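Long-range contacts in TCR alpha chain (Gallus gallus, PDB 6LIR), which pairs with the TCR beta chain to form the chicken alpha-beta T-cell receptor, which probably recognises peptide antigen held by MHC molecules: residues A[107-112]-A[165-170]; A[140-145]-A[181-186]. All coordinates share one frame; numbering follows the deposited sequence.

Contact 1 (A[107-112]-A[165-170]); sequences VQPHIT and ASYLST
P109 rests on A165, and Y167 reaches alongside it; no hydrogen bond joins the two segments. The CB of P109 lies 3.6 Å from the CB of A165, whose methyl is short enough to let the proline ring settle close to the strand. Y167 has CG anti to its carbonyl carbon (chi1 -82°), and the long ring carries its hydroxyl to the chain leaving the V domain. There the OH of Y167 sits 3.3 Å from CG of Q108, touching the aliphatic start of that side chain, and P109 CD approaches the ring obliquely, 4.3 Å from Y167 CE1. I111 comes in at the ring edge, its CG2 4.3 Å from CD1 of Y167, and the same methyl lies 3.9 Å from the carbonyl O of A165. I111 holds CG1 in the crowded position between backbone N and carbonyl carbon (chi1 55°), which turns CG2 beside its own N. The apolar P109 and I111 suit what is probably a packed junction between the V and constant domains. Around it, V153 of strand 150-156 touches both P109 and Y167, P138 adds to the tyrosine, and S166, turned away from the linker, hydrogen-bonds R186 of the TCR beta chain.

Contact 2 (A[140-145]-A[181-186]); sequences KLDLSS and GAKHEG
In the immunoglobulin-like constant domain, the short strand 141-142 pairs antiparallel with strand 181-184, at the margin of the three-stranded sheet that 188-191 completes. L141 and H184 form a non-hydrogen-bonded pair, and D142 and K183 the hydrogen-bonded one next to it. The bond from D142 N to K183 O is short, 2.7 Å, and nearly along the C=O axis, though bent at the hydrogen (139°); those from K183 N to D142 O and from E185 N to K140 O are weak. A182, small enough to sit inside, takes two leucine methyls on its CB: CD1 of L141 at 3.7 Å and CD1 of L143 at 3.8 Å. Both leucines reach I133 of strand 128-134, so apolar branches suit this side. On the other side D142 and K183 lie alongside each other, their charged ends 5.0 Å apart (OD2 to NZ), probably a mild attraction. Extended K140 crosses E185 at about a right angle, its carbons against E185 OE2 and CB but NZ beyond salt-bridge distance of OE2. H184 has CG anti to its N; ND1 bonds the carbonyl O of E185 and NE2 the backbone N of S137. An alanine at H184 would probably loosen the strand end, since both ring bonds and the surface under K140 would go. In a CH-pi contact over the face, K140 CB lies 3.8 Å from the H184 ring centroid, 25° off the normal.

From the N terminus the chain first completes the V domain, and 107-112 leads out of it into the constant domain. After strands 116-121 and 128-134 it passes 140-145, the first half of contact 2, then strand 150-156, and at 165-170 contact 1 closes a loop with 52 residues between its segments. Contact 2 closes only later, at 181-186, with 35 residues between. The segments alternate, so the two loops cross rather than nest. Contact 1 ties the interdomain linker to the four-stranded sheet of the constant domain; contact 2 binds the edge of the opposing three-stranded sheet. Their centres lie about 15 Å apart, and they meet where S169 CB packs against L143 CD2.

Contact 1 (A[107-112]-A[165-170])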
loop_
_atom_site.group_PDB
_atom_site.type_symbol
_atom_site.label_atom_id
_atom_site.label_comp_id
_atom_site.label_asym_id
_atom_site.label_seq_id
_atom_site.Cartn_x
_atom_site.Cartn_y
_atom_site.Cartn_z
ATOM N N VAL A 107 -1.898 -11.566 -6.524
ATOM C CA VAL A 107 -1.413 -12.330 -7.668
ATOM C C VAL A 107 -0.190 -13.108 -7.213
ATOM O O VAL A 107 0.832 -12.515 -6.845
ATOM C CB VAL A 107 -1.074 -11.425 -8.862
ATOM C CG1 VAL A 107 -0.488 -12.247 -10.009
ATOM C CG2 VAL A 107 -2.306 -10.657 -9.318
ATOM N N GLN A 108 -0.295 -14.435 -7.247
ATOM C CA GLN A 108 0.754 -15.306 -6.743
ATOM C C GLN A 108 1.666 -15.737 -7.874
ATOM O O GLN A 108 1.211 -16.436 -8.794
ATOM C CB GLN A 108 0.154 -16.526 -6.057
ATOM C CG GLN A 108 -0.545 -16.206 -4.748
ATOM C CD GLN A 108 -1.888 -16.889 -4.628
ATOM O OE1 GLN A 108 -2.862 -16.293 -4.168
ATOM N NE2 GLN A 108 -1.952 -18.149 -5.044
ATOM N N PRO A 109 2.943 -15.377 -7.841
ATOM C CA PRO A 109 3.874 -15.838 -8.874
ATOM C C PRO A 109 4.123 -17.333 -8.765
ATOM O O PRO A 109 3.907 -17.959 -7.725
ATOM C CB PRO A 109 5.155 -15.045 -8.591
ATOM C CG PRO A 109 4.754 -13.949 -7.637
ATOM C CD PRO A 109 3.590 -14.483 -6.867
ATOM N N HIS A 110 4.551 -17.916 -9.882
ATOM C CA HIS A 110 4.914 -19.326 -9.883
ATOM C C HIS A 110 6.313 -19.452 -9.317
ATOM O O HIS A 110 7.214 -18.690 -9.674
ATOM C CB HIS A 110 4.867 -19.934 -11.286
ATOM C CG HIS A 110 4.817 -21.433 -11.283
ATOM N ND1 HIS A 110 5.632 -22.212 -12.078
ATOM C CD2 HIS A 110 4.056 -22.297 -10.568
ATOM C CE1 HIS A 110 5.374 -23.488 -11.854
ATOM N NE2 HIS A 110 4.422 -23.568 -10.942
ATOM N N ILE A 111 6.486 -20.390 -8.404
ATOM C CA ILE A 111 7.716 -20.482 -7.637
ATOM C C ILE A 111 8.123 -21.938 -7.564
ATOM O O ILE A 111 7.275 -22.834 -7.526
ATOM C CB ILE A 111 7.570 -19.894 -6.215
ATOM C CG1 ILE A 111 6.414 -20.556 -5.464
ATOM C CG2 ILE A 111 7.422 -18.379 -6.265
ATOM C CD1 ILE A 111 6.868 -21.551 -4.417
ATOM N N THR A 112 9.424 -22.167 -7.574
ATOM C CA THR A 112 9.961 -23.465 -7.248
ATOM C C THR A 112 10.437 -23.386 -5.815
ATOM O O THR A 112 11.305 -22.557 -5.508
ATOM C CB THR A 112 11.129 -23.802 -8.154
ATOM O OG1 THR A 112 12.202 -22.893 -7.894
ATOM C CG2 THR A 112 10.700 -23.673 -9.612
ATOM N N ALA A 165 10.836 -14.433 -8.904
ATOM C CA ALA A 165 10.036 -14.042 -7.756
ATOM C C ALA A 165 10.284 -14.997 -6.596
ATOM O O ALA A 165 10.556 -16.184 -6.791
ATOM C CB ALA A 165 8.542 -14.014 -8.100
ATOM N N SER A 166 10.170 -14.471 -5.381
ATOM C CA SER A 166 10.396 -15.279 -4.197
ATOM C C SER A 166 9.625 -14.675 -3.038
ATOM O O SER A 166 9.530 -13.451 -2.914
ATOM C CB SER A 166 11.889 -15.367 -3.848
ATOM O OG SER A 166 12.446 -14.077 -3.641
ATOM N N TYR A 167 9.085 -15.541 -2.192
ATOM C CA TYR A 167 8.372 -15.109 -1.006
ATOM C C TYR A 167 9.363 -14.914 0.130
ATOM O O TYR A 167 10.392 -15.590 0.204
ATOM C CB TYR A 167 7.324 -16.145 -0.593
ATOM C CG TYR A 167 6.021 -16.073 -1.352
ATOM C CD1 TYR A 167 5.902 -16.621 -2.623
ATOM C CD2 TYR A 167 4.901 -15.467 -0.790
ATOM C CE1 TYR A 167 4.706 -16.564 -3.318
ATOM C CE2 TYR A 167 3.705 -15.408 -1.472
ATOM C CZ TYR A 167 3.612 -15.954 -2.736
ATOM O OH TYR A 167 2.418 -15.888 -3.417
ATOM N N LEU A 168 9.025 -14.000 1.036
ATOM C CA LEU A 168 9.833 -13.738 2.216
ATOM C C LEU A 168 8.896 -13.508 3.386
ATOM O O LEU A 168 7.912 -12.775 3.261
ATOM C CB LEU A 168 10.732 -12.504 2.035
ATOM C CG LEU A 168 11.582 -12.352 0.775
ATOM C CD1 LEU A 168 12.161 -10.943 0.694
ATOM C CD2 LEU A 168 12.688 -13.392 0.747
ATOM N N SER A 169 9.206 -14.134 4.512
ATOM C CA SER A 169 8.506 -13.911 5.765
ATOM C C SER A 169 9.532 -13.535 6.821
ATOM O O SER A 169 10.664 -14.020 6.797
ATOM C CB SER A 169 7.703 -15.148 6.202
ATOM O OG SER A 169 6.446 -15.192 5.538
ATOM N N THR A 170 9.141 -12.658 7.745
ATOM C CA THR A 170 10.053 -12.249 8.803
ATOM C C THR A 170 9.302 -12.079 10.112
ATOM O O THR A 170 8.110 -11.773 10.132
ATOM C CB THR A 170 10.760 -10.916 8.488
ATOM O OG1 THR A 170 9.791 -9.935 8.094
ATOM C CG2 THR A 170 11.792 -11.087 7.386
#

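Contact 2 (A[140-145]-A[181-186])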
loop_
_atom_site.group_PDB
_atom_site.type_symbol
_atom_site.label_atom_id
_atom_site.label_comp_id
_atom_site.label_asym_id
_atom_site.label_seq_id
_atom_site.Cartn_x
_atom_site.Cartn_y
_atom_site.Cartn_z
ATOM N N LYS A 140 2.379 -24.124 1.846
ATOM C CA LYS A 140 3.051 -25.227 2.515
ATOM C C LYS A 140 3.872 -24.792 3.721
ATOM O O LYS A 140 4.280 -25.650 4.511
ATOM C CB LYS A 140 3.969 -25.966 1.534
ATOM C CG LYS A 140 3.257 -26.649 0.381
ATOM C CD LYS A 140 4.237 -27.516 -0.397
ATOM C CE LYS A 140 3.603 -28.117 -1.637
ATOM N NZ LYS A 140 4.550 -29.035 -2.330
ATOM N N LEU A 141 4.121 -23.497 3.891
ATOM C CA LEU A 141 4.929 -23.041 5.010
ATOM C C LEU A 141 4.079 -22.971 6.269
ATOM O O LEU A 141 2.940 -22.497 6.244
ATOM C CB LEU A 141 5.549 -21.674 4.717
ATOM C CG LEU A 141 6.455 -21.125 5.822
ATOM C CD1 LEU A 141 7.829 -21.780 5.779
ATOM C CD2 LEU A 141 6.573 -19.606 5.732
ATOM N N ASP A 142 4.645 -23.439 7.377
ATOM C CA ASP A 142 3.953 -23.455 8.660
ATOM C C ASP A 142 4.678 -22.513 9.609
ATOM O O ASP A 142 5.785 -22.812 10.072
ATOM C CB ASP A 142 3.870 -24.864 9.241
ATOM C CG ASP A 142 3.018 -24.921 10.495
ATOM O OD1 ASP A 142 1.823 -24.567 10.415
ATOM O OD2 ASP A 142 3.544 -25.309 11.560
ATOM N N LEU A 143 4.038 -21.395 9.909
ATOM C CA LEU A 143 4.505 -20.424 10.886
ATOM C C LEU A 143 3.445 -20.294 11.967
ATOM O O LEU A 143 3.090 -19.199 12.412
ATOM C CB LEU A 143 4.817 -19.080 10.233
ATOM C CG LEU A 143 6.142 -18.442 10.662
ATOM C CD1 LEU A 143 7.242 -19.488 10.758
ATOM C CD2 LEU A 143 6.550 -17.333 9.702
ATOM N N SER A 144 2.927 -21.459 12.372
ATOM C CA SER A 144 1.849 -21.539 13.352
ATOM C C SER A 144 2.259 -20.933 14.684
ATOM O O SER A 144 1.458 -20.260 15.341
ATOM C CB SER A 144 1.438 -22.998 13.546
ATOM O OG SER A 144 2.592 -23.817 13.643
ATOM N N SER A 145 3.498 -21.145 15.093
ATOM C CA SER A 145 3.950 -20.692 16.396
ATOM C C SER A 145 4.324 -19.213 16.442
ATOM O O SER A 145 4.951 -18.779 17.414
ATOM C CB SER A 145 5.149 -21.536 16.815
ATOM O OG SER A 145 5.930 -20.852 17.772
ATOM N N GLY A 181 12.528 -20.600 13.222
ATOM C CA GLY A 181 12.274 -21.838 12.519
ATOM C C GLY A 181 10.994 -21.794 11.718
ATOM O O GLY A 181 10.248 -20.808 11.723
ATOM N N ALA A 182 10.745 -22.916 11.050
ATOM C CA ALA A 182 9.472 -23.182 10.393
ATOM C C ALA A 182 9.434 -24.642 9.968
ATOM O O ALA A 182 10.458 -25.331 9.959
ATOM C CB ALA A 182 9.246 -22.273 9.182
ATOM N N LYS A 183 8.236 -25.113 9.638
ATOM C CA LYS A 183 8.055 -26.426 9.031
ATOM C C LYS A 183 7.419 -26.267 7.658
ATOM O O LYS A 183 6.496 -25.466 7.484
ATOM C CB LYS A 183 7.215 -27.356 9.913
ATOM C CG LYS A 183 7.839 -27.581 11.277
ATOM C CD LYS A 183 6.800 -27.691 12.370
ATOM C CE LYS A 183 6.229 -29.098 12.409
ATOM N NZ LYS A 183 5.494 -29.370 13.672
ATOM N N HIS A 184 7.920 -27.024 6.684
ATOM C CA HIS A 184 7.495 -26.870 5.297
ATOM C C HIS A 184 7.331 -28.245 4.671
ATOM O O HIS A 184 8.256 -29.063 4.708
ATOM C CB HIS A 184 8.508 -26.038 4.499
ATOM C CG HIS A 184 8.009 -25.582 3.162
ATOM N ND1 HIS A 184 7.837 -26.441 2.097
ATOM C CD2 HIS A 184 7.671 -24.351 2.707
ATOM C CE1 HIS A 184 7.401 -25.763 1.050
ATOM N NE2 HIS A 184 7.292 -24.493 1.394
ATOM N N GLU A 185 6.140 -28.491 4.125
ATOM C CA GLU A 185 5.807 -29.748 3.464
ATOM C C GLU A 185 6.898 -30.171 2.492
ATOM O O GLU A 185 7.233 -29.437 1.558
ATOM C CB GLU A 185 4.472 -29.600 2.734
ATOM C CG GLU A 185 3.928 -30.886 2.135
ATOM C CD GLU A 185 2.428 -30.825 1.906
ATOM O OE1 GLU A 185 1.677 -31.429 2.701
ATOM O OE2 GLU A 185 2.003 -30.168 0.933
ATOM N N GLY A 186 7.459 -31.355 2.726
ATOM C CA GLY A 186 8.483 -31.904 1.867
ATOM C C GLY A 186 9.891 -31.478 2.202
ATOM O O GLY A 186 10.818 -31.817 1.453
#